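Local coordinates for protein transmembrane oligosaccharyl transferase (Archaeoglobus fulgidus, PDB 3WAJ) that is a membrane enzyme of the STT3/AglB oligosaccharyl transferase family, with a transmembrane part rich in helices and a bound zinc ion, at residues L122-L127 with V138-L143; I144-G149 with P484-A489; F168-A173 with G209-S214; L174-L179 with V202-T207; G382-F387 with V437-A442. All blocks are in the same frame, centred on the assembly; numbering follows the deposited sequence.

Interaction 1 (L122-L127 with V138-L143); sequences LPVYLL and VIAAFL
Val-124 meets Ala-140 through one methyl. Val-124 CG1 stands 3.8 Å from Ala-140 CB. It points across because it lies anti to its own backbone N (chi1 173°), beside the carbonyl carbon. The same Val-124 CG1 comes within 4.1 Å of Ala-140 O, so it rests on backbone as well as side chain. Next to it, Tyr-125 CB faces Ala-141 CB at 4.4 Å. Further out, the ring approaches Val-138 obliquely. Tyr-125 CD1 is 4.2 Å from Val-138 N, and Tyr-125 CE1 is 4.3 Å from Val-138 CG2. All three contacts between side chains are apolar. The two alanines are small, and the backbones come close: Tyr-125 CA and Ala-141 CA are 5.4 Å apart. The short axes pass at 8.2 Å and run nearly antiparallel, at 151°. This is the packing of a helical hairpin, because helices 121-131 and 134-144 follow each other directly with a very short turn between them. Leu-17 covers Tyr-125 and Ala-141, and Val-16 lies on Val-138. Pro-123 and Leu-127 pack on helix 163-181, while Ile-139 and Ala-140 pack on helix 429-446.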
# COMPACT_ATOMS: atom_id res chain seq x y z
N LEU A 122 23.20 -4.97 -13.47
CA LEU A 122 23.38 -4.80 -14.92
C LEU A 122 23.05 -3.38 -15.46
O LEU A 122 23.92 -2.72 -16.04
CB LEU A 122 22.68 -5.92 -15.71
CG LEU A 122 22.91 -7.34 -15.18
CD1 LEU A 122 22.32 -8.40 -16.11
CD2 LEU A 122 24.39 -7.59 -14.94
N PRO A 123 21.81 -2.89 -15.25
CA PRO A 123 21.52 -1.54 -15.78
C PRO A 123 22.36 -0.45 -15.14
O PRO A 123 22.68 0.53 -15.82
CB PRO A 123 20.04 -1.32 -15.42
CG PRO A 123 19.52 -2.64 -14.99
CD PRO A 123 20.68 -3.43 -14.48
N VAL A 124 22.70 -0.60 -13.85
CA VAL A 124 23.49 0.43 -13.18
C VAL A 124 24.91 0.47 -13.75
O VAL A 124 25.33 1.51 -14.25
CB VAL A 124 23.52 0.28 -11.66
CG1 VAL A 124 24.51 1.26 -11.05
CG2 VAL A 124 22.14 0.51 -11.08
N TYR A 125 25.62 -0.65 -13.67
CA TYR A 125 26.91 -0.78 -14.32
C TYR A 125 26.85 -0.18 -15.71
O TYR A 125 27.62 0.73 -16.02
CB TYR A 125 27.37 -2.25 -14.41
CG TYR A 125 28.62 -2.40 -15.24
CD1 TYR A 125 29.88 -2.29 -14.66
CD2 TYR A 125 28.56 -2.62 -16.62
CE1 TYR A 125 31.04 -2.40 -15.42
CE2 TYR A 125 29.71 -2.73 -17.38
CZ TYR A 125 30.95 -2.62 -16.78
OH TYR A 125 32.09 -2.74 -17.54
N LEU A 126 25.93 -0.68 -16.53
CA LEU A 126 25.75 -0.19 -17.90
C LEU A 126 25.63 1.32 -17.94
O LEU A 126 26.32 1.97 -18.72
CB LEU A 126 24.54 -0.83 -18.58
CG LEU A 126 24.35 -0.36 -20.02
CD1 LEU A 126 25.61 -0.66 -20.83
CD2 LEU A 126 23.14 -1.01 -20.69
N LEU A 127 24.76 1.88 -17.11
CA LEU A 127 24.56 3.33 -17.09
C LEU A 127 25.78 4.14 -16.64
O LEU A 127 26.16 5.10 -17.30
CB LEU A 127 23.34 3.73 -16.24
CG LEU A 127 23.18 5.24 -16.02
CD1 LEU A 127 22.85 5.97 -17.31
CD2 LEU A 127 22.12 5.51 -14.97
N VAL A 138 31.90 -0.24 -11.54
CA VAL A 138 32.05 -1.41 -10.68
C VAL A 138 31.71 -1.04 -9.23
O VAL A 138 30.98 -1.77 -8.55
CB VAL A 138 33.47 -2.00 -10.80
CG1 VAL A 138 33.93 -2.61 -9.49
CG2 VAL A 138 33.51 -3.03 -11.91
N ILE A 139 32.23 0.09 -8.78
CA ILE A 139 31.85 0.64 -7.49
C ILE A 139 30.34 0.87 -7.48
O ILE A 139 29.67 0.72 -6.46
CB ILE A 139 32.57 1.96 -7.22
CG1 ILE A 139 34.03 1.87 -7.67
CG2 ILE A 139 32.48 2.33 -5.75
CD1 ILE A 139 34.78 3.18 -7.63
N ALA A 140 29.82 1.22 -8.66
CA ALA A 140 28.41 1.48 -8.86
C ALA A 140 27.57 0.25 -8.57
O ALA A 140 26.65 0.29 -7.74
CB ALA A 140 28.17 1.94 -10.27
N ALA A 141 27.88 -0.84 -9.27
CA ALA A 141 27.14 -2.08 -9.12
C ALA A 141 27.21 -2.59 -7.68
O ALA A 141 26.31 -3.30 -7.23
CB ALA A 141 27.66 -3.12 -10.08
N PHE A 142 28.28 -2.24 -6.98
CA PHE A 142 28.44 -2.65 -5.59
C PHE A 142 27.56 -1.81 -4.66
O PHE A 142 27.03 -2.31 -3.68
CB PHE A 142 29.91 -2.56 -5.16
CG PHE A 142 30.16 -2.95 -3.72
CD1 PHE A 142 30.57 -4.24 -3.40
CD2 PHE A 142 29.99 -2.03 -2.70
CE1 PHE A 142 30.79 -4.60 -2.07
CE2 PHE A 142 30.20 -2.38 -1.38
CZ PHE A 142 30.61 -3.67 -1.07
N LEU A 143 27.44 -0.53 -4.97
CA LEU A 143 26.68 0.39 -4.12
C LEU A 143 25.18 0.16 -4.21
O LEU A 143 24.48 0.25 -3.20
CB LEU A 143 27.04 1.84 -4.45
CG LEU A 143 28.43 2.24 -3.98
CD1 LEU A 143 28.68 3.70 -4.27
CD2 LEU A 143 28.58 1.96 -2.49

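Interaction 2 (I144-G149 with P484-A489); sequences IAIVPG and PTYILA
The ring of Tyr-486 is met at its edge by Ile-146. Ile-146 CG2 lies near the ring plane, 4.0 Å from Tyr-486 CD1, and the two side chains cross at about a right angle. Tyr-486 also packs on Ile-23 and Lys-26 of helix 19-30. The other branch of Ile-146 turns to Thr-485. Its CG1 sits between the backbone N and the carbonyl carbon (chi1 49°), and beyond it Ile-146 CD1 is 3.2 Å from Thr-485 OG1. The carbonyl of Ile-146 also comes very close to the helix. Ile-146 O is 3.0 Å from Ala-489 CB. It also lies 3.0 Å from Thr-485 O, and as both are acceptors they cannot bond. These short approaches, that of Ile-146 CD1 included, are doubtful in detail. Pro-148 fills the next part of the interface. Its CB is 3.9 Å from Ala-489 N, and Pro-148 CB is 4.2 Å from Leu-488 CB. The Leu-488 side chain then leads away. Pro-148 CA and Ala-489 CA, 4.5 Å apart, are the closest pair of CA atoms. Gly-149 follows at the N-cap position of helix 150-153, with positive phi (78°), and its N is hydrogen-bonded to Gln-492 OE1. The contact thus lays the buried connection after helix 134-144 against helix 474-491, which is kinked at Pro-484. Ala-145 packs on helix 19-30, Ile-144 packs on helix 121-131, and Ala-489 reaches Leu-152 of helix 150-153.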
# COMPACT_ATOMS: atom_id res chain seq x y z
N ILE A 144 24.68 -0.15 -5.40
CA ILE A 144 23.25 -0.40 -5.58
C ILE A 144 22.87 -1.72 -4.91
O ILE A 144 21.73 -1.91 -4.48
CB ILE A 144 22.84 -0.38 -7.07
CG1 ILE A 144 21.31 -0.21 -7.22
CG2 ILE A 144 23.37 -1.61 -7.82
CD1 ILE A 144 20.78 1.12 -6.70
N ALA A 145 23.84 -2.62 -4.80
CA ALA A 145 23.62 -3.92 -4.17
C ALA A 145 23.42 -3.79 -2.65
O ALA A 145 22.92 -4.72 -2.02
CB ALA A 145 24.75 -4.88 -4.49
N ILE A 146 23.79 -2.65 -2.08
CA ILE A 146 23.69 -2.47 -0.63
C ILE A 146 22.93 -1.23 -0.16
O ILE A 146 22.77 -1.03 1.03
CB ILE A 146 25.10 -2.46 0.04
CG1 ILE A 146 26.04 -1.50 -0.70
CG2 ILE A 146 25.70 -3.84 0.04
CD1 ILE A 146 26.80 -0.57 0.20
N VAL A 147 22.47 -0.38 -1.07
CA VAL A 147 21.73 0.81 -0.64
C VAL A 147 20.52 0.31 0.16
O VAL A 147 19.96 -0.74 -0.15
CB VAL A 147 21.55 1.83 -1.80
CG1 VAL A 147 20.98 1.14 -3.04
CG2 VAL A 147 20.67 2.99 -1.37
N PRO A 148 19.93 1.07 1.03
CA PRO A 148 18.89 0.60 1.96
C PRO A 148 17.68 1.44 1.56
O PRO A 148 17.58 1.89 0.41
CB PRO A 148 19.28 0.94 3.40
CG PRO A 148 20.16 2.17 3.24
CD PRO A 148 20.96 1.90 1.97
N GLY A 149 16.76 1.64 2.50
CA GLY A 149 15.58 2.45 2.26
C GLY A 149 14.48 1.73 1.48
O GLY A 149 14.44 0.49 1.42
N PRO A 484 28.48 2.05 6.98
CA PRO A 484 27.20 2.21 7.68
C PRO A 484 25.98 2.05 6.77
O PRO A 484 24.86 2.03 7.27
CB PRO A 484 27.28 3.64 8.23
CG PRO A 484 28.18 4.36 7.28
CD PRO A 484 29.17 3.34 6.78
N THR A 485 26.20 1.93 5.46
CA THR A 485 25.08 1.65 4.55
C THR A 485 24.90 0.15 4.26
O THR A 485 23.89 -0.25 3.68
CB THR A 485 25.11 2.50 3.26
OG1 THR A 485 25.58 1.71 2.16
CG2 THR A 485 26.01 3.69 3.44
N TYR A 486 25.87 -0.67 4.64
CA TYR A 486 25.63 -2.11 4.69
C TYR A 486 24.89 -2.42 5.98
O TYR A 486 24.04 -3.31 6.02
CB TYR A 486 26.93 -2.93 4.65
CG TYR A 486 26.66 -4.40 4.86
CD1 TYR A 486 26.22 -5.20 3.81
CD2 TYR A 486 26.80 -4.99 6.12
CE1 TYR A 486 25.95 -6.54 3.99
CE2 TYR A 486 26.53 -6.33 6.31
CZ TYR A 486 26.11 -7.10 5.25
OH TYR A 486 25.84 -8.43 5.43
N ILE A 487 25.23 -1.68 7.03
CA ILE A 487 24.63 -1.86 8.34
C ILE A 487 23.11 -1.68 8.31
O ILE A 487 22.37 -2.61 8.67
CB ILE A 487 25.27 -0.89 9.37
CG1 ILE A 487 26.74 -1.24 9.56
CG2 ILE A 487 24.55 -0.95 10.71
CD1 ILE A 487 26.96 -2.69 9.92
N LEU A 488 22.65 -0.51 7.89
CA LEU A 488 21.21 -0.27 7.75
C LEU A 488 20.56 -1.28 6.79
O LEU A 488 19.49 -1.81 7.08
CB LEU A 488 20.94 1.17 7.28
CG LEU A 488 20.88 2.28 8.34
CD1 LEU A 488 20.52 1.71 9.70
CD2 LEU A 488 22.17 3.06 8.41
N ALA A 489 21.24 -1.54 5.68
CA ALA A 489 20.78 -2.49 4.67
C ALA A 489 20.65 -3.91 5.20
O ALA A 489 19.80 -4.66 4.74
CB ALA A 489 21.70 -2.47 3.49

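Interaction 3 (F168-A173 with G209-S214); sequences FWQVSA and GLYVLS
Trp-169 and Leu-210 lead an aromatic packing contact between two neighbouring helices, 163-181 and 199-214, in the helical part of the protein. The indole is covered on both faces. Leu-210 CB lies over the centre of one face, 3.7 Å above the ring plane, and Phe-168 CD2 lies over the other. Leu-210 CD1 makes a CH-pi contact with the six-membered ring of Trp-169, 3.6 Å from its centroid and 21° off the normal. The indole is carried there with CG anti to the carbonyl carbon, beside the backbone N (chi1 -64°). Phe-85 adds an edge-to-face contact to the same ring system. Nearer the backbone, Trp-169 CB is 3.7 Å from Tyr-211 CB. These layers join an antiparallel helix pair whose short axes run at 160° and approach to 8.5 Å. The pair lies within the STT3 family region. On the far flank, Gln-170 CB sits over a face of the Tyr-211 ring, 4.2 Å from its centroid and offset toward the rim. The hydroxyl of Tyr-211 is hydrogen-bonded to Tyr-430 OH. At the other end, Ser-214 OG is 3.3 Å from Trp-169 CD1. Its proton goes to Leu-210 O, at 2.9 Å within its own helix, from above the carbonyl plane. His-163, a zinc ligand, starts the helix that carries Trp-169.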
# COMPACT_ATOMS: atom_id res chain seq x y z
N PHE A 168 14.48 -0.55 -12.24
CA PHE A 168 15.28 -1.36 -13.15
C PHE A 168 15.11 -0.89 -14.60
O PHE A 168 16.09 -0.68 -15.30
CB PHE A 168 14.90 -2.84 -13.00
CG PHE A 168 15.76 -3.79 -13.80
CD1 PHE A 168 16.74 -4.54 -13.18
CD2 PHE A 168 15.58 -3.94 -15.17
CE1 PHE A 168 17.52 -5.42 -13.90
CE2 PHE A 168 16.36 -4.81 -15.91
CZ PHE A 168 17.34 -5.56 -15.27
N TRP A 169 13.88 -0.73 -15.07
CA TRP A 169 13.70 -0.34 -16.47
C TRP A 169 14.03 1.13 -16.73
O TRP A 169 14.44 1.49 -17.83
CB TRP A 169 12.31 -0.74 -17.01
CG TRP A 169 12.10 -2.24 -17.02
CD1 TRP A 169 11.19 -2.96 -16.29
CD2 TRP A 169 12.84 -3.21 -17.79
NE1 TRP A 169 11.31 -4.30 -16.56
CE2 TRP A 169 12.32 -4.49 -17.47
CE3 TRP A 169 13.89 -3.13 -18.70
CZ2 TRP A 169 12.81 -5.67 -18.04
CZ3 TRP A 169 14.38 -4.29 -19.28
CH2 TRP A 169 13.84 -5.55 -18.94
N GLN A 170 13.88 1.99 -15.72
CA GLN A 170 14.20 3.41 -15.93
C GLN A 170 15.70 3.58 -16.15
O GLN A 170 16.12 4.20 -17.13
CB GLN A 170 13.76 4.28 -14.76
CG GLN A 170 13.94 5.77 -15.04
CD GLN A 170 13.96 6.61 -13.77
OE1 GLN A 170 13.05 7.40 -13.51
NE2 GLN A 170 15.01 6.44 -12.98
N VAL A 171 16.48 3.04 -15.23
CA VAL A 171 17.94 3.03 -15.33
C VAL A 171 18.39 2.33 -16.61
O VAL A 171 19.25 2.83 -17.33
CB VAL A 171 18.58 2.38 -14.10
CG1 VAL A 171 20.11 2.40 -14.20
CG2 VAL A 171 18.12 3.09 -12.84
N SER A 172 17.80 1.17 -16.89
CA SER A 172 18.05 0.44 -18.13
C SER A 172 17.81 1.32 -19.33
O SER A 172 18.60 1.31 -20.27
CB SER A 172 17.15 -0.80 -18.24
OG SER A 172 17.56 -1.80 -17.33
N ALA A 173 16.70 2.06 -19.31
CA ALA A 173 16.35 2.90 -20.45
C ALA A 173 17.41 3.99 -20.67
O ALA A 173 17.80 4.25 -21.81
CB ALA A 173 14.97 3.51 -20.27
N GLY A 209 9.59 0.81 -23.44
CA GLY A 209 8.39 0.00 -23.51
C GLY A 209 8.15 -0.80 -22.25
O GLY A 209 7.04 -0.77 -21.70
N LEU A 210 9.18 -1.49 -21.77
CA LEU A 210 9.03 -2.34 -20.59
C LEU A 210 8.79 -1.49 -19.35
O LEU A 210 8.01 -1.87 -18.47
CB LEU A 210 10.24 -3.26 -20.41
CG LEU A 210 10.32 -4.33 -21.50
CD1 LEU A 210 11.49 -5.27 -21.28
CD2 LEU A 210 9.02 -5.10 -21.58
N TYR A 211 9.43 -0.32 -19.31
CA TYR A 211 9.19 0.64 -18.22
C TYR A 211 7.70 1.03 -18.11
O TYR A 211 7.08 0.87 -17.06
CB TYR A 211 10.10 1.87 -18.40
CG TYR A 211 9.98 2.90 -17.30
CD1 TYR A 211 9.85 2.52 -15.97
CD2 TYR A 211 10.00 4.25 -17.59
CE1 TYR A 211 9.73 3.46 -14.97
CE2 TYR A 211 9.89 5.20 -16.59
CZ TYR A 211 9.76 4.80 -15.28
OH TYR A 211 9.64 5.73 -14.28
N VAL A 212 7.11 1.51 -19.20
CA VAL A 212 5.68 1.85 -19.20
C VAL A 212 4.82 0.62 -18.93
O VAL A 212 3.75 0.71 -18.33
CB VAL A 212 5.24 2.53 -20.53
CG1 VAL A 212 3.82 3.08 -20.43
CG2 VAL A 212 6.21 3.64 -20.93
N LEU A 213 5.28 -0.55 -19.38
CA LEU A 213 4.49 -1.77 -19.17
C LEU A 213 4.59 -2.26 -17.72
O LEU A 213 3.80 -3.09 -17.27
CB LEU A 213 4.86 -2.87 -20.18
CG LEU A 213 4.52 -2.60 -21.65
CD1 LEU A 213 4.72 -3.85 -22.53
CD2 LEU A 213 3.10 -2.08 -21.78
N SER A 214 5.57 -1.74 -16.97
CA SER A 214 5.69 -2.05 -15.54
C SER A 214 4.88 -1.07 -14.72
O SER A 214 4.38 -1.40 -13.64
CB SER A 214 7.14 -1.99 -15.07
OG SER A 214 7.94 -2.92 -15.76

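Interaction 4 (L174-L179 with V202-T207); sequences LGTFLL and VIAGIT
Thr-176 packs on Ala-204 and Thr-207 where helices 163-181 and 199-214 run side by side as an antiparallel pair. The short axes approach to 8.4 Å at 161°. In the tight part the two threonines reach toward each other tip to tip, with Thr-176 OG1 3.1 Å from Thr-207 OG1. Thr-176 OG1 lies between its backbone N and carbonyl carbon (chi1 57°), which also brings it 3.5 Å from Ala-204 CA. Ala-204 CB sits 3.9 Å from Phe-177 N, so the methyl rests against backbone. The small side chains allow Thr-176 CA and Ala-204 CA to come within 5.0 Å. The loose side is at Ile-203, which is exposed. Its CG2 only grazes Thr-176 CG2 at 4.3 Å, and the rest of its chain leads away. Phe-177 on the other flank is buried among residues of helices 221-234 and 243-261. The polar ends of the threonines serve their own helices. Thr-176 OG1 is hydrogen-bonded to Ser-172 O and Ala-173 O, one turn back. Thr-207 OG1 gives its proton to Ala-204 O at 2.6 Å, arriving tilted 24° from the carbonyl plane.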
# COMPACT_ATOMS: atom_id res chain seq x y z
N LEU A 174 17.88 4.60 -19.59
CA LEU A 174 18.92 5.62 -19.68
C LEU A 174 20.23 5.04 -20.24
O LEU A 174 20.75 5.51 -21.25
CB LEU A 174 19.17 6.25 -18.32
CG LEU A 174 18.02 6.95 -17.62
CD1 LEU A 174 18.44 7.37 -16.22
CD2 LEU A 174 17.54 8.16 -18.42
N GLY A 175 20.74 4.01 -19.57
CA GLY A 175 21.99 3.38 -19.96
C GLY A 175 21.97 2.85 -21.38
O GLY A 175 22.95 2.97 -22.11
N THR A 176 20.85 2.24 -21.77
CA THR A 176 20.73 1.71 -23.12
C THR A 176 20.54 2.82 -24.14
O THR A 176 20.97 2.71 -25.29
CB THR A 176 19.56 0.70 -23.24
OG1 THR A 176 18.33 1.33 -22.84
CG2 THR A 176 19.83 -0.55 -22.40
N PHE A 177 19.86 3.89 -23.73
CA PHE A 177 19.74 5.05 -24.62
C PHE A 177 21.10 5.71 -24.84
O PHE A 177 21.44 6.07 -25.97
CB PHE A 177 18.75 6.08 -24.09
CG PHE A 177 18.62 7.28 -24.98
CD1 PHE A 177 17.83 7.24 -26.11
CD2 PHE A 177 19.32 8.46 -24.69
CE1 PHE A 177 17.73 8.34 -26.95
CE2 PHE A 177 19.22 9.57 -25.51
CZ PHE A 177 18.43 9.52 -26.65
N LEU A 178 21.87 5.89 -23.77
CA LEU A 178 23.17 6.53 -23.89
C LEU A 178 24.09 5.64 -24.71
O LEU A 178 24.83 6.11 -25.56
CB LEU A 178 23.75 6.90 -22.53
CG LEU A 178 22.99 8.07 -21.89
CD1 LEU A 178 23.57 8.47 -20.54
CD2 LEU A 178 22.97 9.27 -22.83
N LEU A 179 24.00 4.34 -24.47
CA LEU A 179 24.73 3.36 -25.26
C LEU A 179 24.40 3.48 -26.76
O LEU A 179 25.26 3.32 -27.61
CB LEU A 179 24.43 1.94 -24.75
CG LEU A 179 25.31 0.76 -25.18
CD1 LEU A 179 24.92 0.22 -26.54
CD2 LEU A 179 26.78 1.16 -25.20
N VAL A 202 16.73 -0.09 -31.02
CA VAL A 202 15.61 -1.03 -30.85
C VAL A 202 15.55 -1.60 -29.42
O VAL A 202 14.47 -1.72 -28.82
CB VAL A 202 15.64 -2.16 -31.91
CG1 VAL A 202 14.72 -3.32 -31.53
CG2 VAL A 202 15.25 -1.61 -33.28
N ILE A 203 16.72 -1.93 -28.87
CA ILE A 203 16.83 -2.39 -27.49
C ILE A 203 16.37 -1.30 -26.53
O ILE A 203 15.57 -1.55 -25.62
CB ILE A 203 18.28 -2.81 -27.13
CG1 ILE A 203 18.68 -4.09 -27.88
CG2 ILE A 203 18.44 -2.99 -25.63
CD1 ILE A 203 17.67 -5.20 -27.81
N ALA A 204 16.89 -0.09 -26.73
CA ALA A 204 16.57 1.04 -25.86
C ALA A 204 15.06 1.33 -25.88
O ALA A 204 14.45 1.62 -24.85
CB ALA A 204 17.34 2.27 -26.28
N GLY A 205 14.46 1.23 -27.07
CA GLY A 205 13.03 1.37 -27.21
C GLY A 205 12.29 0.28 -26.45
O GLY A 205 11.17 0.48 -26.00
N ILE A 206 12.93 -0.88 -26.30
CA ILE A 206 12.33 -2.00 -25.59
C ILE A 206 12.32 -1.73 -24.09
O ILE A 206 11.33 -2.00 -23.41
CB ILE A 206 13.04 -3.35 -25.91
CG1 ILE A 206 12.58 -3.88 -27.27
CG2 ILE A 206 12.73 -4.40 -24.86
CD1 ILE A 206 13.37 -5.06 -27.76
N THR A 207 13.43 -1.20 -23.58
CA THR A 207 13.53 -0.87 -22.16
C THR A 207 12.53 0.22 -21.78
O THR A 207 11.94 0.17 -20.70
CB THR A 207 14.96 -0.45 -21.78
OG1 THR A 207 15.32 0.72 -22.52
CG2 THR A 207 15.94 -1.57 -22.08

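Interaction 5 (G382-F387 with V437-A442); sequences GALFFF and VYSALA
Ser-439 points its side chain between Leu-384 and Phe-387. Its OG is anti to the carbonyl carbon, beside the backbone N (chi1 -71°). Ser-439 OG lies 3.0 Å from the carbonyl carbon C of Phe-387 and 3.1 Å from Leu-384 O. Two side chains border it further out. Leu-384 swings its end nearer, and its CD2 comes 3.8 Å from Ser-439 OG. Phe-387 does the reverse. Its CB stays 3.7 Å from Ser-439 OG, while its end leads away; the side chain also packs on Ala-480 and Ala-481 of helix 474-491. The rest of the contact gathers at the Phe-387 carbonyl. Ser-439 CA offers a C-H...O contact to Phe-387 O at 3.2 Å, with 151° at the hydrogen. Ala-442 CB touches the same Phe-387 O at 3.2 Å. This oxygen is also 2.9 Å from Tyr-438 O, another acceptor, so its exact position is doubtful. The contact joins the first turn of helix 384-402 to helix 429-446, and Leu-143 packs on both Leu-384 and Ser-439. Ser-439 OG is hydrogen-bonded to Ser-435 O. The hydroxyl thus serves its own helix, and the helices meet largely through C-H groups and carbonyl oxygens.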
# COMPACT_ATOMS: atom_id res chain seq x y z
N GLY A 382 21.90 5.79 3.70
CA GLY A 382 23.14 5.69 4.44
C GLY A 382 24.03 6.88 4.13
O GLY A 382 23.58 8.03 4.08
N ALA A 383 25.31 6.59 3.91
CA ALA A 383 26.30 7.61 3.60
C ALA A 383 26.34 7.86 2.10
O ALA A 383 26.98 8.80 1.63
CB ALA A 383 27.66 7.18 4.11
N LEU A 384 25.66 6.99 1.34
CA LEU A 384 25.57 7.14 -0.11
C LEU A 384 24.80 8.39 -0.48
O LEU A 384 24.86 8.86 -1.62
CB LEU A 384 24.92 5.91 -0.75
CG LEU A 384 25.77 4.65 -0.82
CD1 LEU A 384 25.34 3.78 -1.99
CD2 LEU A 384 27.25 4.99 -0.92
N PHE A 385 24.07 8.93 0.49
CA PHE A 385 23.40 10.20 0.32
C PHE A 385 24.44 11.32 0.18
O PHE A 385 24.48 12.03 -0.83
CB PHE A 385 22.49 10.45 1.52
CG PHE A 385 21.96 11.85 1.61
CD1 PHE A 385 21.29 12.42 0.53
CD2 PHE A 385 22.11 12.59 2.77
CE1 PHE A 385 20.80 13.71 0.61
CE2 PHE A 385 21.63 13.87 2.86
CZ PHE A 385 20.97 14.43 1.78
N PHE A 386 25.29 11.46 1.20
CA PHE A 386 26.36 12.45 1.17
C PHE A 386 27.32 12.23 0.01
O PHE A 386 27.63 13.16 -0.75
CB PHE A 386 27.16 12.38 2.48
CG PHE A 386 26.36 12.72 3.70
CD1 PHE A 386 25.22 13.51 3.61
CD2 PHE A 386 26.76 12.26 4.94
CE1 PHE A 386 24.49 13.82 4.75
CE2 PHE A 386 26.03 12.57 6.08
CZ PHE A 386 24.89 13.35 5.98
N PHE A 387 27.79 11.00 -0.12
CA PHE A 387 28.83 10.66 -1.08
C PHE A 387 28.27 10.65 -2.50
O PHE A 387 29.02 10.59 -3.48
CB PHE A 387 29.47 9.32 -0.72
CG PHE A 387 30.35 9.38 0.51
CD1 PHE A 387 31.64 8.85 0.48
CD2 PHE A 387 29.91 9.98 1.68
CE1 PHE A 387 32.45 8.92 1.60
CE2 PHE A 387 30.71 10.05 2.79
CZ PHE A 387 31.98 9.52 2.76
N VAL A 437 25.20 5.98 -8.33
CA VAL A 437 26.01 6.38 -9.48
C VAL A 437 26.93 7.54 -9.12
O VAL A 437 28.12 7.51 -9.44
CB VAL A 437 25.14 6.77 -10.68
CG1 VAL A 437 25.98 7.31 -11.82
CG2 VAL A 437 24.32 5.59 -11.15
N TYR A 438 26.37 8.55 -8.46
CA TYR A 438 27.12 9.74 -8.05
C TYR A 438 27.99 9.52 -6.80
O TYR A 438 28.67 10.43 -6.33
CB TYR A 438 26.18 10.95 -7.89
CG TYR A 438 25.68 11.52 -9.20
CD1 TYR A 438 26.58 11.84 -10.22
CD2 TYR A 438 24.33 11.73 -9.43
CE1 TYR A 438 26.13 12.36 -11.43
CE2 TYR A 438 23.88 12.25 -10.64
CZ TYR A 438 24.78 12.56 -11.63
OH TYR A 438 24.35 13.08 -12.82
N SER A 439 27.95 8.31 -6.26
CA SER A 439 28.88 7.92 -5.21
C SER A 439 30.02 7.12 -5.82
O SER A 439 31.19 7.30 -5.46
CB SER A 439 28.18 7.11 -4.12
OG SER A 439 27.31 7.91 -3.35
N ALA A 440 29.68 6.26 -6.78
CA ALA A 440 30.67 5.53 -7.56
C ALA A 440 31.54 6.49 -8.38
O ALA A 440 32.61 6.12 -8.85
CB ALA A 440 30.01 4.54 -8.46
N LEU A 441 31.05 7.70 -8.57
CA LEU A 441 31.80 8.73 -9.27
C LEU A 441 32.71 9.44 -8.26
O LEU A 441 33.92 9.52 -8.46
CB LEU A 441 30.84 9.70 -9.96
CG LEU A 441 31.34 10.83 -10.85
CD1 LEU A 441 31.47 12.11 -10.05
CD2 LEU A 441 32.65 10.47 -11.54
N ALA A 442 32.11 9.92 -7.17
CA ALA A 442 32.85 10.56 -6.08
C ALA A 442 34.01 9.71 -5.57
O ALA A 442 35.04 10.24 -5.14
CB ALA A 442 31.91 10.91 -4.93

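How the interactions relate
Interactions 3 and 4 are two levels of one helix pair, 163-181 with 199-214, with centres about 9 Å apart. They meet where Ala-173 CA lies 3.2 Å from Thr-207 OG1. Interaction 1 stands about 16 to 17 Å from both, centre to centre. It touches interaction 2 where Val-124 CG2 is 4.0 Å from Ile-144 CG1, and Leu-143 carries it toward interaction 5, about 13 Å away between centres. Interactions 2 and 5 are about 12 Å apart, centre to centre, and meet through Thr-485 and Ala-383. Interaction 2 touches neither interaction 3 nor 4. The zinc ion, held by Asp-47, Asp-161 and His-163, is about 12 Å from the Ser-214 side chain, so interaction 3 lies outside its first shell.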